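Local coordinates for putative Lipoprotein (Shewanella oneidensis, PDB 3U24), which is of unknown function but binds zinc and calcium ions, and is a putative bacterial lipoprotein probably related to the MA clan of metallopeptidases, at residues N30-D35 and L68-A73; P41-Y46 and S430-G435; A76-F81 and L96-L101; D35-S40 and L45-H50. One frame throughout, in Å; residues are numbered along the deposited sequence.

Interaction 1 of 4, residues N30-D35 and L68-A73; sequences NAFIDD and LAFVKA. With ZN (zinc ion), chain H.
Phe70 reaches from helix 61-79 to two side chains of helix 25-39 at once, Phe32 and Asp35. The distal end of its ring carries both contacts. Phe70 CZ lies 3.7 Å from Phe32 CE1, whereas Phe70 CE2 meets the methylene of Asp35, its CB 3.6 Å away at the ring edge and close to the ring plane. The two rings are neither stacked nor edge-to-face: their planes are inclined by 38° and their centroids stand 5.8 Å apart. Both side chains have CG anti to the backbone N (chi1 168° for Phe70, 170° for Phe32), which carries each ring off its own helix towards the other, and they cross at about a right angle between the two helices. This is interhelical packing in an all-helical part of a DUF885 protein, and helix 88-111 completes it by placing Leu101 against both rings. With an alanine in place of Phe70, Phe32 and the Asp35 methylene would probably lose their shared neighbour and a gap would open between helices 25-39 and 61-79. While its CB packs, Asp35 uses its carboxylate for metal. OD1 of Asp35 binds a zinc ion at 2.3 Å and OD2 stays outside bonding distance, making the coordination monodentate; two waters also ligate the ion. One of these waters donates a hydrogen bond of 3.2 Å to Asp35 OD2. Farther out, Gln74 NE2 bonds the same oxygen, which probably helps to hold the carboxylate with OD1 turned to the metal, and Lys77 adds a long, weak ion pair.

Interaction 2 of 4, residues P41-Y46 and S430-G435; sequences PTWALY and SLFGNG
Trp43 and Phe432 meet although their backbones keep well apart, with 11.8 Å between Trp43 CA and Phe432 CA, so that helix 41-47 and segment 430-435 meet directly only through aromatic side chains. The touching atoms are few. Trp43 CZ2, on the benzo part of the indole, lies 3.6 Å from Phe432 CE1, and the neighbouring indole atoms CE2 and NE1 are slightly farther from the same carbon. The six-membered ring of Trp43 and the ring of Phe432 are nearly perpendicular, at 82°, yet their centroids are 5.9 Å apart and the approach is oblique, which falls short of a T-shaped stack. Trp43 arrives there with CG anti to its own backbone nitrogen (chi1 -159°), an orientation that carries the indole out across the gap. Phe432 is backed by the residue before it: Leu431 CB sits 3.6 Å above the ring plane, over its centre. Ile33 and Leu36 of helix 25-39 and Leu100 of helix 88-111 add further apolar neighbours, and Leu100 touches Trp43 as well. Beyond Phe432 the chain runs on through Gly433 to Asn434, the N-cap of the next helix through a bond from Met437 N to its OD1. A water in the plane of the indole accepts from Trp43 NE1 at 2.9 Å and donates weakly to Leu431 O at 3.3 Å. The link between two segments distant in sequence is therefore chiefly dispersive, and its polar component, which satisfies the indole N-H, passes through solvent.

Interaction 3 of 4, residues A76-F81 and L96-L101; sequences AKLKQF and LIDNLL
Leu78 lies against Ile97 and Asp98 at the point where helices 61-79 and 88-111 come close, with Leu78 CA and Asp98 CA 7.6 Å apart. The apolar part of the contact rests on one methyl. Leu78 CD1 faces the branch methyl of Ile97 across 4.1 Å to its CG2, a loose van der Waals approach. Against Asp98 the same methyl packs more closely: it is 3.7 Å from Asp98 CB and a similar distance from the CA, so it rests on the base of the side chain and on the backbone. Methyl and carboxylate form a second kind of pairing, with Leu78 CD1 3.6 Å from Asp98 OD1, a van der Waals neighbour that gives the oxygen no bond. Leu78 is rotated away from a staggered position (chi1 -105°), a rotation that brings CD1 against Asp98. The side chain of Asp98 also lies about 5 Å from that of the zinc-site residue His95 and about 6 Å from a bound zinc ion. Two consecutive helices of the helical DUF885 fold are joined here, and helix 25-39 packs beside both of them, setting Phe28 on Leu78 and Phe32 on Ile97, while Val428 of helix 427-432 meets Ile97 too.

Interaction 4 of 4, residues D35-S40 and L45-H50; sequences DLWQLS and LYSGKH. With ZN (zinc ion), chain H; ZN (zinc ion), chain B; EDO (1,2-ethanediol), chain X.
Ser47 OG bonds back to the carbonyl oxygen of Trp43 one turn earlier in its helix and at the same time lies against the indole of Trp37, 3.4 Å from Trp37 CH2; with OG anti to the carbonyl carbon (chi1 -59°) it can serve both. The surrounding motif is a pair of successive helices, 25-39 and 41-47, joined through Ser40 alone; Ser40 is the N-cap of the second helix, its OG gripped by both Trp43 N and Glu57 OE2, and the second helix closes in a Schellman motif at Gly48. That glycine has a positive phi of 103°, where a side chain would be jammed against the preceding carbonyl. Past it, Lys49 brings its chain across the pyrrole end of Trp37 at about a right angle, with Lys49 CD 3.8 Å from Trp37 CD1, before a bend at the last torsion carries the amine off. The indole is thus touched near both its ends, while its NE1 is hydrogen-bonded to Tyr369 OH. Putting an alanine at Trp37 is likely to strip Ser47 and the Lys49 methylenes of their packing surface and leave Tyr369 without its indole mate. Each segment also carries a zinc ligand, Asp35 at one end and His50 at the other. Glu133 shares the second ion, and Asp53 bonds His50 ND1, which would steady the imidazole for metal binding. His50 NE2 reaches the zinc at 2.2 Å, beside three waters.

Overall arrangement
Interactions 1 and 3 are the buried contacts, sharing helix 61-79 and lying 9 Å apart between centres; interaction 4 is partly buried and interaction 2 is nearer the surface, although closest to the centre of the chain. Interactions 1 and 4 share Asp35 and helix 25-39, while 2 and 4 share helix 41-47. Van der Waals contacts predominate throughout: oblique aromatic pairs in 1 and 2, a leucine methyl in 3, an indole against serine and lysine in 4. Metal enters only with 1 and 4, and a water linking the two segments only in 2. Helix 25-39 connects them all, with Ile33 touching Phe432, Leu36 meeting Phe70, and Phe32 touching Leu101.

Interaction 1 of 4, residues N30-D35 and L68-A73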
# COMPACT_ATOMS: atom_id res chain seq x y z
N ASN A 30 21.49 -0.02 -13.66
CA ASN A 30 21.41 -1.46 -13.85
C ASN A 30 22.41 -2.25 -12.93
O ASN A 30 22.03 -3.28 -12.34
CB ASN A 30 21.49 -1.87 -15.33
CG ASN A 30 20.16 -1.59 -16.08
OD1 ASN A 30 19.05 -1.81 -15.54
ND2 ASN A 30 20.25 -1.08 -17.31
N ALA A 31 23.63 -1.72 -12.75
CA ALA A 31 24.58 -2.37 -11.84
C ALA A 31 24.11 -2.26 -10.39
O ALA A 31 24.34 -3.16 -9.60
CB ALA A 31 25.97 -1.76 -11.98
N PHE A 32 23.45 -1.18 -10.04
CA PHE A 32 22.95 -1.03 -8.70
C PHE A 32 21.90 -2.11 -8.37
O PHE A 32 21.94 -2.75 -7.33
CB PHE A 32 22.31 0.36 -8.52
CG PHE A 32 21.57 0.50 -7.24
CD1 PHE A 32 22.24 0.70 -6.09
CD2 PHE A 32 20.21 0.36 -7.20
CE1 PHE A 32 21.59 0.80 -4.89
CE2 PHE A 32 19.53 0.45 -6.01
CZ PHE A 32 20.23 0.67 -4.85
N ILE A 33 20.93 -2.28 -9.24
CA ILE A 33 19.91 -3.31 -9.08
C ILE A 33 20.58 -4.69 -9.05
O ILE A 33 20.29 -5.50 -8.17
CB ILE A 33 18.83 -3.23 -10.20
CG1 ILE A 33 18.02 -1.91 -10.05
CG2 ILE A 33 17.92 -4.46 -10.22
CD1 ILE A 33 17.51 -1.70 -8.64
N ASP A 34 21.51 -4.96 -9.95
CA ASP A 34 22.25 -6.20 -9.84
C ASP A 34 22.91 -6.41 -8.47
O ASP A 34 22.82 -7.50 -7.90
CB ASP A 34 23.26 -6.34 -10.95
CG ASP A 34 22.60 -6.61 -12.30
OD1 ASP A 34 21.39 -6.99 -12.32
OD2 ASP A 34 23.29 -6.44 -13.33
N ASP A 35 23.53 -5.36 -7.92
CA ASP A 35 24.16 -5.47 -6.64
C ASP A 35 23.14 -5.62 -5.54
O ASP A 35 23.42 -6.31 -4.58
CB ASP A 35 25.03 -4.25 -6.35
CG ASP A 35 26.25 -4.20 -7.24
OD1 ASP A 35 26.56 -5.26 -7.82
OD2 ASP A 35 26.88 -3.12 -7.39
N LEU A 68 25.10 -2.33 5.50
CA LEU A 68 25.67 -1.00 5.65
C LEU A 68 26.89 -0.78 4.75
O LEU A 68 27.09 0.34 4.28
CB LEU A 68 26.04 -0.69 7.10
CG LEU A 68 24.92 -0.57 8.13
CD1 LEU A 68 25.53 -0.49 9.54
CD2 LEU A 68 24.04 0.62 7.81
N ALA A 69 27.70 -1.82 4.50
CA ALA A 69 28.83 -1.69 3.55
C ALA A 69 28.28 -1.47 2.11
O ALA A 69 28.89 -0.77 1.31
CB ALA A 69 29.73 -2.94 3.59
N PHE A 70 27.14 -2.07 1.79
CA PHE A 70 26.53 -1.85 0.49
C PHE A 70 26.02 -0.42 0.37
O PHE A 70 26.23 0.19 -0.66
CB PHE A 70 25.44 -2.89 0.24
CG PHE A 70 24.55 -2.62 -0.93
CD1 PHE A 70 23.40 -1.86 -0.78
CD2 PHE A 70 24.83 -3.17 -2.16
CE1 PHE A 70 22.56 -1.63 -1.83
CE2 PHE A 70 23.95 -2.98 -3.21
CZ PHE A 70 22.83 -2.19 -3.05
N VAL A 71 25.34 0.09 1.40
CA VAL A 71 24.86 1.46 1.40
C VAL A 71 26.04 2.41 1.15
O VAL A 71 26.01 3.25 0.26
CB VAL A 71 24.12 1.81 2.72
CG1 VAL A 71 23.92 3.31 2.84
CG2 VAL A 71 22.79 1.06 2.81
N LYS A 72 27.09 2.27 1.95
CA LYS A 72 28.29 3.11 1.80
C LYS A 72 28.90 3.06 0.40
O LYS A 72 29.22 4.10 -0.14
CB LYS A 72 29.34 2.78 2.86
N ALA A 73 29.06 1.87 -0.19
CA ALA A 73 29.70 1.78 -1.50
C ALA A 73 28.79 2.33 -2.61
O ALA A 73 29.28 2.94 -3.57
CB ALA A 73 30.11 0.34 -1.84
ZN ZN H . 28.42 -5.67 -9.08
O HOH W 1 27.14 -4.56 -10.69
O HOH W 2 29.49 -3.36 -9.25

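Interaction 2 of 4, residues P41-Y46 and S430-G435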
# COMPACT_ATOMS: atom_id res chain seq x y z
N PRO A 41 18.89 -11.75 -2.29
CA PRO A 41 18.13 -12.45 -3.32
C PRO A 41 16.66 -12.69 -2.98
O PRO A 41 15.88 -12.95 -3.89
CB PRO A 41 18.90 -13.78 -3.51
CG PRO A 41 19.83 -13.86 -2.32
CD PRO A 41 20.13 -12.44 -1.94
N THR A 42 16.27 -12.61 -1.72
CA THR A 42 14.84 -12.69 -1.39
C THR A 42 14.06 -11.45 -1.88
O THR A 42 12.97 -11.55 -2.46
CB THR A 42 14.65 -12.92 0.11
OG1 THR A 42 15.28 -14.16 0.43
CG2 THR A 42 13.15 -12.96 0.52
N TRP A 43 14.65 -10.27 -1.70
CA TRP A 43 14.08 -9.07 -2.27
C TRP A 43 13.92 -9.22 -3.77
O TRP A 43 12.90 -8.84 -4.37
CB TRP A 43 14.98 -7.92 -1.94
CG TRP A 43 14.36 -6.55 -1.99
CD1 TRP A 43 13.20 -6.12 -2.67
CD2 TRP A 43 14.92 -5.34 -1.38
NE1 TRP A 43 13.00 -4.76 -2.48
CE2 TRP A 43 14.01 -4.23 -1.71
CE3 TRP A 43 16.05 -5.07 -0.61
CZ2 TRP A 43 14.25 -2.94 -1.27
CZ3 TRP A 43 16.26 -3.77 -0.16
CH2 TRP A 43 15.38 -2.73 -0.49
N ALA A 44 14.92 -9.81 -4.41
CA ALA A 44 14.85 -10.05 -5.84
C ALA A 44 13.64 -10.96 -6.16
O ALA A 44 12.84 -10.69 -7.07
CB ALA A 44 16.14 -10.68 -6.34
N LEU A 45 13.55 -12.06 -5.41
CA LEU A 45 12.47 -13.02 -5.53
C LEU A 45 11.11 -12.33 -5.42
O LEU A 45 10.29 -12.51 -6.28
CB LEU A 45 12.60 -14.10 -4.42
CG LEU A 45 11.49 -15.12 -4.21
CD1 LEU A 45 11.21 -15.90 -5.51
CD2 LEU A 45 11.86 -16.04 -3.03
N TYR A 46 10.91 -11.52 -4.40
CA TYR A 46 9.67 -10.80 -4.26
C TYR A 46 9.44 -9.84 -5.40
O TYR A 46 8.30 -9.58 -5.73
CB TYR A 46 9.62 -10.03 -2.96
CG TYR A 46 9.15 -10.85 -1.76
CD1 TYR A 46 10.04 -11.60 -1.02
CD2 TYR A 46 7.81 -10.86 -1.37
CE1 TYR A 46 9.64 -12.32 0.10
CE2 TYR A 46 7.40 -11.61 -0.24
CZ TYR A 46 8.34 -12.32 0.48
OH TYR A 46 8.01 -13.07 1.58
N SER A 430 9.76 1.31 -11.23
CA SER A 430 8.86 0.18 -11.10
C SER A 430 9.07 -0.52 -9.75
O SER A 430 8.13 -0.84 -9.10
CB SER A 430 9.03 -0.81 -12.26
OG SER A 430 8.62 -0.20 -13.47
N LEU A 431 10.32 -0.66 -9.31
CA LEU A 431 10.62 -1.30 -8.04
C LEU A 431 10.41 -0.41 -6.83
O LEU A 431 9.98 -0.87 -5.78
CB LEU A 431 12.06 -1.80 -8.04
CG LEU A 431 12.43 -2.84 -9.10
CD1 LEU A 431 13.95 -3.08 -9.13
CD2 LEU A 431 11.69 -4.14 -8.86
N PHE A 432 10.75 0.87 -6.93
CA PHE A 432 10.83 1.70 -5.72
C PHE A 432 10.08 2.97 -5.83
O PHE A 432 10.45 3.95 -5.20
CB PHE A 432 12.28 2.06 -5.40
CG PHE A 432 13.16 0.89 -5.36
CD1 PHE A 432 12.94 -0.11 -4.45
CD2 PHE A 432 14.20 0.76 -6.23
CE1 PHE A 432 13.74 -1.22 -4.42
CE2 PHE A 432 15.02 -0.34 -6.21
CZ PHE A 432 14.77 -1.35 -5.32
N GLY A 433 8.97 2.94 -6.55
CA GLY A 433 8.17 4.13 -6.80
C GLY A 433 7.38 4.56 -5.58
O GLY A 433 7.29 3.84 -4.63
N ASN A 434 6.79 5.74 -5.65
CA ASN A 434 6.21 6.39 -4.46
C ASN A 434 4.75 6.10 -4.34
O ASN A 434 3.98 6.50 -5.18
CB ASN A 434 6.48 7.90 -4.57
CG ASN A 434 6.04 8.67 -3.37
OD1 ASN A 434 4.98 9.30 -3.39
ND2 ASN A 434 6.85 8.66 -2.34
N GLY A 435 4.37 5.39 -3.29
CA GLY A 435 2.99 5.04 -3.02
C GLY A 435 2.11 6.25 -2.77
O GLY A 435 0.94 6.27 -3.17
O HOH W 3 10.85 -3.31 -3.71

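Interaction 3 of 4, residues A76-F81 and L96-L101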
# COMPACT_ATOMS: atom_id res chain seq x y z
N ALA A 76 28.66 6.09 -2.53
CA ALA A 76 29.88 6.74 -3.05
C ALA A 76 29.90 6.69 -4.59
O ALA A 76 30.35 7.64 -5.22
CB ALA A 76 31.17 6.16 -2.46
N LYS A 77 29.34 5.64 -5.18
CA LYS A 77 29.16 5.57 -6.63
C LYS A 77 28.14 6.61 -7.13
O LYS A 77 28.36 7.26 -8.16
CB LYS A 77 28.70 4.18 -7.06
CG LYS A 77 29.78 3.12 -6.97
CD LYS A 77 29.20 1.73 -7.28
CE LYS A 77 30.30 0.68 -7.46
NZ LYS A 77 29.70 -0.67 -7.66
N LEU A 78 27.05 6.79 -6.38
CA LEU A 78 26.07 7.81 -6.71
C LEU A 78 26.69 9.18 -6.78
O LEU A 78 26.38 9.94 -7.70
CB LEU A 78 24.96 7.93 -5.68
CG LEU A 78 23.58 7.40 -5.92
CD1 LEU A 78 22.60 7.94 -4.83
CD2 LEU A 78 23.12 7.70 -7.33
N LYS A 79 27.48 9.51 -5.77
CA LYS A 79 28.06 10.86 -5.65
C LYS A 79 29.04 11.20 -6.77
O LYS A 79 29.37 12.34 -6.96
CB LYS A 79 28.76 11.06 -4.28
CG LYS A 79 27.87 11.60 -3.17
CD LYS A 79 28.56 11.58 -1.79
CE LYS A 79 28.05 10.43 -0.90
NZ LYS A 79 29.10 9.74 -0.07
N GLN A 80 29.50 10.21 -7.51
CA GLN A 80 30.27 10.46 -8.72
C GLN A 80 29.50 11.11 -9.87
O GLN A 80 30.11 11.58 -10.80
CB GLN A 80 30.87 9.15 -9.24
CG GLN A 80 32.35 9.02 -8.99
CD GLN A 80 32.69 7.74 -8.27
OE1 GLN A 80 32.65 6.64 -8.85
NE2 GLN A 80 33.00 7.88 -6.99
N PHE A 81 28.18 11.12 -9.84
CA PHE A 81 27.41 11.68 -10.96
C PHE A 81 27.00 13.08 -10.62
O PHE A 81 26.37 13.31 -9.58
CB PHE A 81 26.16 10.84 -11.25
CG PHE A 81 26.48 9.51 -11.84
CD1 PHE A 81 26.79 9.40 -13.19
CD2 PHE A 81 26.54 8.39 -11.05
CE1 PHE A 81 27.15 8.18 -13.73
CE2 PHE A 81 26.88 7.16 -11.59
CZ PHE A 81 27.18 7.05 -12.93
N LEU A 96 15.36 8.44 -6.03
CA LEU A 96 14.77 7.25 -5.48
C LEU A 96 15.86 6.33 -4.92
O LEU A 96 15.70 5.81 -3.83
CB LEU A 96 13.95 6.54 -6.53
CG LEU A 96 12.64 7.21 -6.97
CD1 LEU A 96 12.02 6.30 -8.07
CD2 LEU A 96 11.65 7.47 -5.81
N ILE A 97 16.97 6.15 -5.64
CA ILE A 97 18.06 5.37 -5.13
C ILE A 97 18.68 5.98 -3.86
O ILE A 97 18.89 5.29 -2.85
CB ILE A 97 19.14 5.12 -6.22
CG1 ILE A 97 18.60 4.15 -7.29
CG2 ILE A 97 20.41 4.57 -5.61
CD1 ILE A 97 19.44 4.10 -8.57
N ASP A 98 18.98 7.28 -3.89
CA ASP A 98 19.57 7.95 -2.74
C ASP A 98 18.72 7.78 -1.46
O ASP A 98 19.21 7.39 -0.40
CB ASP A 98 19.73 9.41 -3.05
CG ASP A 98 20.73 10.10 -2.16
OD1 ASP A 98 21.69 9.48 -1.68
OD2 ASP A 98 20.57 11.30 -1.95
N ASN A 99 17.43 8.07 -1.60
CA ASN A 99 16.49 7.92 -0.53
C ASN A 99 16.35 6.46 -0.04
O ASN A 99 16.30 6.22 1.15
CB ASN A 99 15.10 8.42 -0.97
CG ASN A 99 14.12 8.45 0.19
OD1 ASN A 99 14.31 9.20 1.13
ND2 ASN A 99 13.13 7.59 0.16
N LEU A 100 16.26 5.50 -0.96
CA LEU A 100 16.22 4.10 -0.56
C LEU A 100 17.48 3.75 0.27
O LEU A 100 17.38 3.12 1.34
CB LEU A 100 16.13 3.19 -1.78
CG LEU A 100 16.20 1.69 -1.52
CD1 LEU A 100 14.90 1.25 -0.86
CD2 LEU A 100 16.47 0.98 -2.85
N LEU A 101 18.64 4.16 -0.22
CA LEU A 101 19.88 3.91 0.50
C LEU A 101 19.86 4.54 1.91
O LEU A 101 20.18 3.88 2.91
CB LEU A 101 21.13 4.32 -0.32
CG LEU A 101 21.44 3.49 -1.60
CD1 LEU A 101 22.59 4.09 -2.43
CD2 LEU A 101 21.71 2.03 -1.28

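Interaction 4 of 4, residues D35-S40 and L45-H50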
# COMPACT_ATOMS: atom_id res chain seq x y z
N ASP A 35 23.53 -5.36 -7.92
CA ASP A 35 24.16 -5.47 -6.64
C ASP A 35 23.14 -5.62 -5.54
O ASP A 35 23.42 -6.31 -4.58
CB ASP A 35 25.03 -4.25 -6.35
CG ASP A 35 26.25 -4.20 -7.24
OD1 ASP A 35 26.56 -5.26 -7.82
OD2 ASP A 35 26.88 -3.12 -7.39
N LEU A 36 21.99 -4.98 -5.66
CA LEU A 36 20.97 -5.09 -4.64
C LEU A 36 20.51 -6.53 -4.58
O LEU A 36 20.36 -7.05 -3.51
CB LEU A 36 19.79 -4.15 -4.89
CG LEU A 36 18.74 -4.07 -3.79
CD1 LEU A 36 19.34 -3.59 -2.49
CD2 LEU A 36 17.55 -3.22 -4.27
N TRP A 37 20.34 -7.17 -5.73
CA TRP A 37 19.89 -8.55 -5.75
C TRP A 37 20.91 -9.57 -5.27
O TRP A 37 20.53 -10.61 -4.72
CB TRP A 37 19.42 -8.93 -7.13
CG TRP A 37 18.23 -8.19 -7.68
CD1 TRP A 37 17.87 -8.13 -9.01
CD2 TRP A 37 17.21 -7.41 -6.97
NE1 TRP A 37 16.73 -7.42 -9.16
CE2 TRP A 37 16.28 -6.96 -7.98
CE3 TRP A 37 16.96 -7.08 -5.64
CZ2 TRP A 37 15.19 -6.17 -7.69
CZ3 TRP A 37 15.83 -6.29 -5.34
CH2 TRP A 37 14.97 -5.84 -6.34
N GLN A 38 22.18 -9.27 -5.44
CA GLN A 38 23.27 -10.07 -4.89
C GLN A 38 23.31 -9.97 -3.38
O GLN A 38 23.62 -10.95 -2.73
CB GLN A 38 24.60 -9.61 -5.51
CG GLN A 38 25.88 -10.16 -4.89
CD GLN A 38 27.13 -9.78 -5.71
OE1 GLN A 38 27.80 -8.76 -5.44
NE2 GLN A 38 27.43 -10.57 -6.76
N LEU A 39 23.02 -8.80 -2.82
CA LEU A 39 22.92 -8.61 -1.37
C LEU A 39 21.69 -9.28 -0.81
O LEU A 39 21.74 -9.84 0.28
CB LEU A 39 22.85 -7.12 -1.02
CG LEU A 39 22.49 -6.76 0.42
CD1 LEU A 39 23.68 -7.02 1.34
CD2 LEU A 39 22.01 -5.33 0.50
N SER A 40 20.57 -9.19 -1.52
CA SER A 40 19.31 -9.74 -1.02
C SER A 40 18.54 -10.51 -2.10
O SER A 40 17.65 -10.00 -2.78
CB SER A 40 18.47 -8.61 -0.49
OG SER A 40 17.22 -9.11 -0.14
N LEU A 45 13.55 -12.06 -5.41
CA LEU A 45 12.47 -13.02 -5.53
C LEU A 45 11.11 -12.33 -5.42
O LEU A 45 10.29 -12.51 -6.28
CB LEU A 45 12.60 -14.10 -4.42
CG LEU A 45 11.49 -15.12 -4.21
CD1 LEU A 45 11.21 -15.90 -5.51
CD2 LEU A 45 11.86 -16.04 -3.03
N TYR A 46 10.91 -11.52 -4.40
CA TYR A 46 9.67 -10.80 -4.26
C TYR A 46 9.44 -9.84 -5.40
O TYR A 46 8.30 -9.58 -5.73
CB TYR A 46 9.62 -10.03 -2.96
CG TYR A 46 9.15 -10.85 -1.76
CD1 TYR A 46 10.04 -11.60 -1.02
CD2 TYR A 46 7.81 -10.86 -1.37
CE1 TYR A 46 9.64 -12.32 0.10
CE2 TYR A 46 7.40 -11.61 -0.24
CZ TYR A 46 8.34 -12.32 0.48
OH TYR A 46 8.01 -13.07 1.58
N SER A 47 10.51 -9.33 -6.03
CA SER A 47 10.37 -8.41 -7.16
C SER A 47 10.13 -9.14 -8.47
O SER A 47 9.83 -8.53 -9.50
CB SER A 47 11.60 -7.52 -7.26
OG SER A 47 11.75 -6.81 -6.03
N GLY A 48 10.28 -10.46 -8.45
CA GLY A 48 9.96 -11.26 -9.61
C GLY A 48 11.20 -11.70 -10.34
O GLY A 48 11.11 -12.20 -11.47
N LYS A 49 12.38 -11.54 -9.73
CA LYS A 49 13.59 -12.03 -10.36
C LYS A 49 14.27 -13.07 -9.47
O LYS A 49 14.68 -12.79 -8.33
CB LYS A 49 14.56 -10.89 -10.69
CG LYS A 49 15.57 -11.28 -11.77
CD LYS A 49 16.68 -10.28 -11.95
CE LYS A 49 17.78 -10.83 -12.87
NZ LYS A 49 17.22 -11.39 -14.13
N HIS A 50 14.42 -14.27 -10.03
CA HIS A 50 14.87 -15.46 -9.31
C HIS A 50 16.35 -15.58 -9.43
O HIS A 50 16.83 -16.41 -10.16
CB HIS A 50 14.17 -16.71 -9.88
CG HIS A 50 12.68 -16.69 -9.66
ND1 HIS A 50 12.09 -17.28 -8.61
CD2 HIS A 50 11.67 -16.01 -10.34
CE1 HIS A 50 10.77 -17.02 -8.62
NE2 HIS A 50 10.51 -16.24 -9.67
ZN ZN H . 28.42 -5.67 -9.08
ZN ZN B . 8.54 -15.63 -10.34
C1 EDO X . 23.64 -14.87 -3.39
O1 EDO X . 24.43 -14.14 -2.45
C2 EDO X . 23.27 -13.94 -4.54
O2 EDO X . 23.63 -14.58 -5.76
O HOH W 2 29.49 -3.36 -9.25
O HOH W 4 8.21 -14.82 -8.60
O HOH W 5 8.83 -14.88 -12.67
O HOH W 6 9.23 -16.94 -12.06
O HOH W 1 27.14 -4.56 -10.69